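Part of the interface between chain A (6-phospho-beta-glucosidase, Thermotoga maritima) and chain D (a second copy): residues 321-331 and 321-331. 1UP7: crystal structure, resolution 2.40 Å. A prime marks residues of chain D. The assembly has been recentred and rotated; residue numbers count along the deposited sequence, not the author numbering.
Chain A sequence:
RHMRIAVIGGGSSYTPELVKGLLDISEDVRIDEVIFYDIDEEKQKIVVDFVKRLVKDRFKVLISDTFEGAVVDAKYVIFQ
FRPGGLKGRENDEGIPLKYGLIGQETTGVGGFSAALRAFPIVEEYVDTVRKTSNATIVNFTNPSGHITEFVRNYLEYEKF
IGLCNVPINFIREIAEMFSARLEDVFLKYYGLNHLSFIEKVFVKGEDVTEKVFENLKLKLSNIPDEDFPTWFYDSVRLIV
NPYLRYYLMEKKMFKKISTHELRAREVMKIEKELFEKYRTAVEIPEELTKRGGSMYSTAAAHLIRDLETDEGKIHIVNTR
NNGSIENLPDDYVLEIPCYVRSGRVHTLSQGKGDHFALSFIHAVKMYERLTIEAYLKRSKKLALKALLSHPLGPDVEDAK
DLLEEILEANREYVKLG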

ATOM      1  N   ASN A 321       9.049   8.112  -6.143  1.00 18.27           N
ATOM      2  CA  ASN A 321       9.090   8.081  -4.691  1.00 18.22           C
ATOM      3  C   ASN A 321       9.786   6.822  -4.173  1.00 18.96           C
ATOM      4  O   ASN A 321      10.768   6.920  -3.422  1.00 18.36           O
ATOM      5  CB  ASN A 321       7.646   8.193  -4.190  1.00 17.82           C
ATOM      6  CG  ASN A 321       7.505   8.176  -2.662  1.00 17.31           C
ATOM      7  OD1 ASN A 321       8.449   8.477  -1.906  1.00 16.78           O
ATOM      8  ND2 ASN A 321       6.287   7.844  -2.204  1.00 12.17           N
ATOM      9  N   ASN A 322       9.286   5.655  -4.599  1.00 19.51           N
ATOM     10  CA  ASN A 322       9.747   4.358  -4.101  1.00 20.52           C
ATOM     11  C   ASN A 322      10.051   4.311  -2.598  1.00 20.70           C
ATOM     12  O   ASN A 322      11.138   3.866  -2.194  1.00 21.78           O
ATOM     13  CB  ASN A 322      11.002   3.914  -4.876  1.00 21.46           C
ATOM     14  CG  ASN A 322      10.723   3.561  -6.350  1.00 22.95           C
ATOM     15  OD1 ASN A 322      11.640   3.482  -7.130  1.00 26.15           O
ATOM     16  ND2 ASN A 322       9.478   3.321  -6.706  1.00 24.66           N
ATOM     17  N   GLY A 323       9.134   4.778  -1.755  1.00 20.83           N
ATOM     18  CA  GLY A 323       9.343   4.639  -0.315  1.00 20.69           C
ATOM     19  C   GLY A 323      10.160   5.728   0.373  1.00 20.51           C
ATOM     20  O   GLY A 323      10.388   5.680   1.574  1.00 20.50           O
ATOM     21  N   SER A 324      10.568   6.742  -0.387  1.00 20.25           N
ATOM     22  CA  SER A 324      11.257   7.892   0.196  1.00 19.41           C
ATOM     23  C   SER A 324      10.351   8.576   1.209  1.00 18.96           C
ATOM     24  O   SER A 324      10.775   8.915   2.314  1.00 18.78           O
ATOM     25  CB  SER A 324      11.642   8.870  -0.905  1.00 18.82           C
ATOM     26  OG  SER A 324      12.084  10.098  -0.373  1.00 19.71           O
ATOM     27  N   ILE A 325       9.113   8.796   0.789  1.00 18.30           N
ATOM     28  CA  ILE A 325       8.075   9.326   1.646  1.00 18.10           C
ATOM     29  C   ILE A 325       7.034   8.249   1.788  1.00 18.70           C
ATOM     30  O   ILE A 325       6.351   7.886   0.803  1.00 18.44           O
ATOM     31  CB  ILE A 325       7.460  10.646   1.050  1.00 18.21           C
ATOM     32  CG1 ILE A 325       8.528  11.752   1.002  1.00 15.41           C
ATOM     33  CG2 ILE A 325       6.203  11.076   1.856  1.00 15.00           C
ATOM     34  CD1 ILE A 325       8.807  12.400   2.397  1.00 15.87           C
ATOM     35  N   GLU A 326       6.921   7.718   3.000  1.00 18.78           N
ATOM     36  CA  GLU A 326       6.149   6.504   3.190  1.00 19.74           C
ATOM     37  C   GLU A 326       4.635   6.710   3.037  1.00 19.13           C
ATOM     38  O   GLU A 326       3.937   5.770   2.702  1.00 18.63           O
ATOM     39  CB  GLU A 326       6.503   5.813   4.508  1.00 20.09           C
ATOM     40  CG  GLU A 326       5.967   6.479   5.747  1.00 24.26           C
ATOM     41  CD  GLU A 326       6.441   5.802   7.034  1.00 31.59           C
ATOM     42  OE1 GLU A 326       7.677   5.631   7.238  1.00 33.37           O
ATOM     43  OE2 GLU A 326       5.563   5.448   7.859  1.00 35.37           O
ATOM     44  N   ASN A 327       4.140   7.927   3.275  1.00 18.57           N
ATOM     45  CA  ASN A 327       2.706   8.173   3.175  1.00 18.44           C
ATOM     46  C   ASN A 327       2.326   8.832   1.847  1.00 18.58           C
ATOM     47  O   ASN A 327       1.361   9.566   1.757  1.00 18.61           O
ATOM     48  CB  ASN A 327       2.170   8.947   4.385  1.00 17.82           C
ATOM     49  CG  ASN A 327       2.841  10.305   4.575  1.00 17.21           C
ATOM     50  OD1 ASN A 327       3.944  10.547   4.082  1.00 14.93           O
ATOM     51  ND2 ASN A 327       2.163  11.197   5.288  1.00 13.62           N
ATOM     52  N   LEU A 328       3.116   8.563   0.814  1.00 18.78           N
ATOM     53  CA  LEU A 328       2.758   8.953  -0.557  1.00 18.73           C
ATOM     54  C   LEU A 328       2.951   7.698  -1.414  1.00 18.33           C
ATOM     55  O   LEU A 328       3.830   6.868  -1.099  1.00 18.61           O
ATOM     56  CB  LEU A 328       3.689  10.063  -1.031  1.00 18.73           C
ATOM     57  CG  LEU A 328       3.252  11.500  -1.347  1.00 20.21           C
ATOM     58  CD1 LEU A 328       1.787  11.835  -1.068  1.00 20.12           C
ATOM     59  CD2 LEU A 328       4.190  12.481  -0.681  1.00 17.78           C
ATOM     60  N   PRO A 329       2.183   7.515  -2.489  1.00 17.97           N
ATOM     61  CA  PRO A 329       2.391   6.316  -3.329  1.00 18.14           C
ATOM     62  C   PRO A 329       3.801   6.196  -3.921  1.00 18.59           C
ATOM     63  O   PRO A 329       4.427   7.181  -4.267  1.00 18.74           O
ATOM     64  CB  PRO A 329       1.340   6.457  -4.443  1.00 17.31           C
ATOM     65  CG  PRO A 329       0.281   7.372  -3.866  1.00 17.41           C
ATOM     66  CD  PRO A 329       1.096   8.367  -3.017  1.00 18.19           C
ATOM     67  N   ASP A 330       4.284   4.971  -4.039  1.00 18.92           N
ATOM     68  CA  ASP A 330       5.592   4.712  -4.627  1.00 19.58           C
ATOM     69  C   ASP A 330       5.811   5.323  -6.010  1.00 19.51           C
ATOM     70  O   ASP A 330       6.923   5.714  -6.347  1.00 18.97           O
ATOM     71  CB  ASP A 330       5.834   3.214  -4.764  1.00 19.68           C
ATOM     72  CG  ASP A 330       5.843   2.504  -3.454  1.00 22.42           C
ATOM     73  OD1 ASP A 330       6.051   3.170  -2.411  1.00 21.15           O
ATOM     74  OD2 ASP A 330       5.654   1.247  -3.401  1.00 27.08           O
ATOM     75  N   ASP A 331       4.762   5.327  -6.824  1.00 19.66           N
ATOM     76  CA  ASP A 331       4.866   5.760  -8.215  1.00 20.13           C
ATOM     77  C   ASP A 331       4.821   7.275  -8.393  1.00 19.46           C
ATOM     78  O   ASP A 331       5.026   7.744  -9.509  1.00 19.90           O
ATOM     79  CB  ASP A 331       3.756   5.121  -9.064  1.00 20.46           C
ATOM     80  CG  ASP A 331       2.380   5.348  -8.459  1.00 23.90           C
ATOM     81  OD1 ASP A 331       1.787   6.436  -8.612  1.00 24.54           O
ATOM     82  OD2 ASP A 331       1.835   4.507  -7.724  1.00 31.17           O
TER
ATOM     83  N   ASN D 321      11.880  -2.717   6.410  1.00 18.16           N
ATOM     84  CA  ASN D 321      11.903  -2.593   4.960  1.00 17.70           C
ATOM     85  C   ASN D 321      11.748  -1.130   4.479  1.00 18.85           C
ATOM     86  O   ASN D 321      12.576  -0.619   3.695  1.00 18.63           O
ATOM     87  CB  ASN D 321      10.822  -3.499   4.410  1.00 17.40           C
ATOM     88  CG  ASN D 321      10.704  -3.437   2.926  1.00 17.02           C
ATOM     89  OD1 ASN D 321      11.688  -3.208   2.211  1.00 16.23           O
ATOM     90  ND2 ASN D 321       9.493  -3.665   2.435  1.00 13.11           N
ATOM     91  N   ASN D 322      10.711  -0.441   4.955  1.00 19.23           N
ATOM     92  CA  ASN D 322      10.464   0.933   4.533  1.00 20.30           C
ATOM     93  C   ASN D 322      10.678   1.187   3.035  1.00 20.73           C
ATOM     94  O   ASN D 322      11.351   2.147   2.634  1.00 22.12           O
ATOM     95  CB  ASN D 322      11.271   1.946   5.377  1.00 19.92           C
ATOM     96  CG  ASN D 322      10.818   1.981   6.828  1.00 21.21           C
ATOM     97  OD1 ASN D 322      11.534   2.470   7.690  1.00 22.08           O
ATOM     98  ND2 ASN D 322       9.631   1.434   7.106  1.00 22.67           N
ATOM     99  N   GLY D 323      10.093   0.361   2.192  1.00 20.70           N
ATOM    100  CA  GLY D 323      10.182   0.643   0.766  1.00 20.73           C
ATOM    101  C   GLY D 323      11.379   0.105  -0.005  1.00 20.54           C
ATOM    102  O   GLY D 323      11.452   0.247  -1.220  1.00 20.63           O
ATOM    103  N   SER D 324      12.329  -0.494   0.691  1.00 19.90           N
ATOM    104  CA  SER D 324      13.489  -1.052   0.023  1.00 19.53           C
ATOM    105  C   SER D 324      13.055  -2.115  -1.015  1.00 19.09           C
ATOM    106  O   SER D 324      13.492  -2.072  -2.153  1.00 19.18           O
ATOM    107  CB  SER D 324      14.441  -1.644   1.059  1.00 19.47           C
ATOM    108  OG  SER D 324      15.516  -2.309   0.439  1.00 19.58           O
ATOM    109  N   ILE D 325      12.221  -3.062  -0.602  1.00 18.14           N
ATOM    110  CA  ILE D 325      11.582  -4.008  -1.501  1.00 17.59           C
ATOM    111  C   ILE D 325      10.095  -3.640  -1.586  1.00 18.38           C
ATOM    112  O   ILE D 325       9.327  -3.834  -0.610  1.00 18.33           O
ATOM    113  CB  ILE D 325      11.770  -5.463  -0.995  1.00 16.51           C
ATOM    114  CG1 ILE D 325      13.238  -5.849  -1.061  1.00 15.97           C
ATOM    115  CG2 ILE D 325      10.951  -6.453  -1.802  1.00 14.70           C
ATOM    116  CD1 ILE D 325      13.821  -5.976  -2.472  1.00 13.51           C
ATOM    117  N   GLU D 326       9.707  -3.110  -2.750  1.00 18.52           N
ATOM    118  CA  GLU D 326       8.395  -2.486  -2.935  1.00 19.05           C
ATOM    119  C   GLU D 326       7.197  -3.429  -2.795  1.00 18.32           C
ATOM    120  O   GLU D 326       6.123  -2.976  -2.459  1.00 18.67           O
ATOM    121  CB  GLU D 326       8.327  -1.701  -4.246  1.00 19.45           C
ATOM    122  CG  GLU D 326       8.245  -2.517  -5.518  1.00 23.57           C
ATOM    123  CD  GLU D 326       8.318  -1.658  -6.791  1.00 30.61           C
ATOM    124  OE1 GLU D 326       9.072  -0.659  -6.833  1.00 32.72           O
ATOM    125  OE2 GLU D 326       7.628  -1.993  -7.781  1.00 35.38           O
ATOM    126  N   ASN D 327       7.397  -4.729  -3.022  1.00 17.10           N
ATOM    127  CA  ASN D 327       6.313  -5.678  -2.888  1.00 16.48           C
ATOM    128  C   ASN D 327       6.362  -6.475  -1.566  1.00 16.49           C
ATOM    129  O   ASN D 327       5.858  -7.573  -1.514  1.00 16.52           O
ATOM    130  CB  ASN D 327       6.192  -6.591  -4.132  1.00 15.20           C
ATOM    131  CG  ASN D 327       7.505  -7.365  -4.466  1.00 16.42           C
ATOM    132  OD1 ASN D 327       8.595  -7.041  -3.993  1.00 15.17           O
ATOM    133  ND2 ASN D 327       7.383  -8.388  -5.297  1.00 12.81           N
ATOM    134  N   LEU D 328       6.970  -5.914  -0.518  1.00 16.37           N
ATOM    135  CA  LEU D 328       6.885  -6.444   0.844  1.00 16.51           C
ATOM    136  C   LEU D 328       6.392  -5.300   1.716  1.00 16.21           C
ATOM    137  O   LEU D 328       6.754  -4.188   1.437  1.00 16.77           O
ATOM    138  CB  LEU D 328       8.258  -6.887   1.350  1.00 15.90           C
ATOM    139  CG  LEU D 328       8.632  -8.367   1.479  1.00 17.82           C
ATOM    140  CD1 LEU D 328       7.629  -9.347   0.951  1.00 16.98           C
ATOM    141  CD2 LEU D 328       9.986  -8.653   0.879  1.00 14.90           C
ATOM    142  N   PRO D 329       5.596  -5.540   2.760  1.00 16.50           N
ATOM    143  CA  PRO D 329       5.175  -4.441   3.650  1.00 17.12           C
ATOM    144  C   PRO D 329       6.365  -3.680   4.269  1.00 17.70           C
ATOM    145  O   PRO D 329       7.374  -4.283   4.610  1.00 17.76           O
ATOM    146  CB  PRO D 329       4.381  -5.160   4.754  1.00 16.51           C
ATOM    147  CG  PRO D 329       3.921  -6.459   4.090  1.00 16.12           C
ATOM    148  CD  PRO D 329       5.019  -6.837   3.174  1.00 16.24           C
ATOM    149  N   ASP D 330       6.225  -2.369   4.369  1.00 17.58           N
ATOM    150  CA  ASP D 330       7.139  -1.487   5.070  1.00 18.41           C
ATOM    151  C   ASP D 330       7.621  -1.981   6.428  1.00 18.70           C
ATOM    152  O   ASP D 330       8.774  -1.773   6.770  1.00 18.25           O
ATOM    153  CB  ASP D 330       6.457  -0.131   5.315  1.00 18.20           C
ATOM    154  CG  ASP D 330       6.287   0.699   4.050  1.00 21.53           C
ATOM    155  OD1 ASP D 330       6.857   0.333   2.982  1.00 20.78           O
ATOM    156  OD2 ASP D 330       5.602   1.767   4.051  1.00 24.45           O
ATOM    157  N   ASP D 331       6.734  -2.598   7.210  1.00 19.46           N
ATOM    158  CA  ASP D 331       7.089  -2.976   8.578  1.00 20.44           C
ATOM    159  C   ASP D 331       7.899  -4.272   8.718  1.00 19.88           C
ATOM    160  O   ASP D 331       8.405  -4.579   9.797  1.00 21.01           O
ATOM    161  CB  ASP D 331       5.875  -2.865   9.531  1.00 20.85           C
ATOM    162  CG  ASP D 331       4.956  -4.073   9.513  1.00 24.97           C
ATOM    163  OD1 ASP D 331       4.880  -4.849   8.526  1.00 26.01           O
ATOM    164  OD2 ASP D 331       4.220  -4.316  10.518  1.00 34.00           O
TER
HETATM  165  O   HOH W   1       4.648   3.349   2.197  1.00 38.95           O
HETATM  166  O   HOH W   2       5.655  -0.569  -1.743  1.00 48.56           O

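Residues 321-331 of the two chains meet as near-symmetric loops, burying 258 Å² in total, and no direct hydrogen bond or salt bridge passes between them. The contact rests on close packing of the turns, on the flanking Glu326 and Asp330 side chains of both chains, and on water.

The packing centres on the glycines, where Gly323 CA lies 4.2 Å from Gly323′ CA. Each glycine belongs to a type I' turn, Asn321 to Ser324 or its primed equivalent, closed by a hydrogen bond from Ser324 N to Asn321 O (3.0 Å in both chains). Glycine suits this place twice over. At these backbone angles a CB would be jammed against the preceding carbonyl oxygen, and it would also point across the interface and clash with the CA of the partner glycine. Beside this pair, Asn322 O and Gly323′ O approach to 3.8 Å, as do Gly323 O and Asn322′ O, with no hydrogen bond between them. Asn322 and Asn322′ accept the positive phi of their turns, and their CA-to-CB bonds run sideways to the other stretch; Asn322 ND2 remains 4.0 Å from Glu326′ OE1.

Water supplies the polar links. Water 1 lies 2.6 Å from both Glu326 O and Asp330′ OD2; water 2 lies 2.5 Å from Asp330 OD2 and 2.6 Å from Glu326′ O, each water linking a backbone carbonyl of one chain to a carboxylate of the other. The aspartates, with chi1 in m, and the glutamates, with chi1 in p, direct CA-to-CB toward the other stretch. The same carboxylate oxygens pack near the glutamates: Asp330 OD2 is 4.1 Å from Glu326′ CB, and Asp330′ OD2 is 4.2 Å from Glu326 CB.

Behind the contact, the buried Asn321 braces each loop without touching the other stretch. Its OD1 accepts from Ile325 N (2.8 Å; 2.9 Å for the primed pair), while its ND2 donates to Ile325 O and Pro329 O. An amide, both acceptor and donor, suits this role.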